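Local structure of tryptophan synthase alpha-subunit (1GEQ) at residues P44-K49 and M86-P91. The protein catalyses, as the alpha subunit of tryptophan synthase, the aldol cleavage of indoleglycerol phosphate to indole and glyceraldehyde 3-phosphate. Numbering follows the deposited sequence.
Sequences PIADGK and MTYYNP
Tyr88 sets its phenol tip against the type I turn Pro44-Asp47, and its hydroxyl bonds to both a side chain and the backbone there. Tyr88 OH donates to Asp47 OD1 at 2.8 Å, meeting the carboxylate from above its plane, whereas OD1 itself lies at the ring edge, in the ring plane. The two planes stand 57° apart. The same hydroxyl accepts from Ala46 N at 3.1 Å, with a moderately bent N-H...O angle of 149°. Around this tip, Pro44 CB comes within 3.9 Å of Tyr88 CZ and Ala46 CB within 3.6 Å of Tyr88 OH. Asp47 holds CG beside its own backbone N (chi1 -78°), which brings the carboxylate to the phenol, OD1 nearest the hydroxyl, while OD2 lies 4.2 Å from Met86 CE. A phenylalanine at Tyr88 would probably leave Ala46 N and Asp47 OD1 without these partners and the carboxylate freer to turn. Phe41 meets the Tyr88 ring, and Gln52 of helix 49-60 touches Asp47. The contact joins the loops that follow strands 35-38 and 83-87, neighbours in the TIM barrel, at the C-terminal strand ends that carry the active site; Asp47 is a catalytic proton acceptor, and Tyr88 is placed as a second-shell residue that probably steadies its carboxylate.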
# COMPACT_ATOMS: atom_id res chain seq x y z
N PRO A 44 -5.06 -6.73 12.42
CA PRO A 44 -5.33 -6.24 11.06
C PRO A 44 -6.71 -6.70 10.58
O PRO A 44 -6.81 -7.46 9.61
CB PRO A 44 -4.20 -6.87 10.25
CG PRO A 44 -3.98 -8.18 10.95
CD PRO A 44 -4.03 -7.78 12.41
N ILE A 45 -7.76 -6.23 11.24
CA ILE A 45 -9.12 -6.63 10.91
C ILE A 45 -9.67 -6.23 9.54
O ILE A 45 -10.73 -6.71 9.15
CB ILE A 45 -10.13 -6.11 11.96
CG1 ILE A 45 -10.24 -4.59 11.86
CG2 ILE A 45 -9.68 -6.53 13.36
CD1 ILE A 45 -11.44 -4.01 12.57
N ALA A 46 -8.98 -5.37 8.81
CA ALA A 46 -9.46 -4.94 7.50
C ALA A 46 -8.74 -5.66 6.37
O ALA A 46 -9.05 -5.44 5.19
CB ALA A 46 -9.30 -3.43 7.35
N ASP A 47 -7.79 -6.52 6.71
CA ASP A 47 -7.03 -7.23 5.69
C ASP A 47 -7.48 -8.66 5.47
O ASP A 47 -8.15 -9.26 6.31
CB ASP A 47 -5.54 -7.24 6.05
CG ASP A 47 -4.86 -5.93 5.74
OD1 ASP A 47 -4.52 -5.20 6.69
OD2 ASP A 47 -4.67 -5.64 4.54
N GLY A 48 -7.09 -9.20 4.31
CA GLY A 48 -7.41 -10.58 3.99
C GLY A 48 -6.47 -11.49 4.76
O GLY A 48 -5.48 -11.03 5.34
N LYS A 49 -6.76 -12.79 4.76
CA LYS A 49 -5.95 -13.76 5.50
C LYS A 49 -4.45 -13.75 5.20
O LYS A 49 -3.64 -13.73 6.12
CB LYS A 49 -6.52 -15.17 5.28
CG LYS A 49 -5.66 -16.31 5.82
CD LYS A 49 -6.49 -17.58 6.03
CE LYS A 49 -5.71 -18.85 5.71
NZ LYS A 49 -5.65 -19.13 4.25
N MET A 86 1.71 2.27 4.86
CA MET A 86 0.35 1.83 5.16
C MET A 86 0.31 1.39 6.62
O MET A 86 1.15 0.59 7.07
CB MET A 86 -0.05 0.68 4.24
CG MET A 86 -1.51 0.29 4.33
SD MET A 86 -1.95 -1.02 3.16
CE MET A 86 -3.49 -1.65 3.87
N THR A 87 -0.66 1.89 7.38
CA THR A 87 -0.72 1.56 8.79
C THR A 87 -2.11 1.67 9.39
O THR A 87 -2.98 2.34 8.84
CB THR A 87 0.20 2.50 9.60
OG1 THR A 87 0.23 2.10 10.98
CG2 THR A 87 -0.31 3.92 9.52
N TYR A 88 -2.30 1.00 10.52
CA TYR A 88 -3.55 1.09 11.24
C TYR A 88 -3.36 2.32 12.14
O TYR A 88 -2.22 2.76 12.34
CB TYR A 88 -3.80 -0.18 12.06
CG TYR A 88 -4.40 -1.27 11.21
CD1 TYR A 88 -3.63 -1.94 10.25
CD2 TYR A 88 -5.75 -1.60 11.32
CE1 TYR A 88 -4.20 -2.91 9.43
CE2 TYR A 88 -6.32 -2.58 10.50
CZ TYR A 88 -5.54 -3.22 9.56
OH TYR A 88 -6.12 -4.19 8.76
N TYR A 89 -4.45 2.87 12.68
CA TYR A 89 -4.37 4.08 13.50
C TYR A 89 -3.71 3.98 14.88
O TYR A 89 -3.06 4.94 15.31
CB TYR A 89 -5.78 4.68 13.66
CG TYR A 89 -5.78 6.13 14.13
CD1 TYR A 89 -5.05 7.10 13.46
CD2 TYR A 89 -6.55 6.53 15.22
CE1 TYR A 89 -5.08 8.43 13.85
CE2 TYR A 89 -6.59 7.87 15.62
CZ TYR A 89 -5.85 8.81 14.93
OH TYR A 89 -5.87 10.13 15.32
N ASN A 90 -3.89 2.86 15.56
CA ASN A 90 -3.31 2.67 16.90
C ASN A 90 -1.86 3.15 17.03
O ASN A 90 -1.56 3.99 17.87
CB ASN A 90 -3.43 1.21 17.32
CG ASN A 90 -2.79 0.93 18.67
OD1 ASN A 90 -3.13 1.54 19.68
ND2 ASN A 90 -1.85 -0.01 18.69
N PRO A 91 -0.96 2.62 16.21
CA PRO A 91 0.46 3.02 16.27
C PRO A 91 0.66 4.54 16.17
O PRO A 91 1.23 5.17 17.05
CB PRO A 91 1.08 2.28 15.10
CG PRO A 91 0.21 1.06 14.96
CD PRO A 91 -1.16 1.63 15.13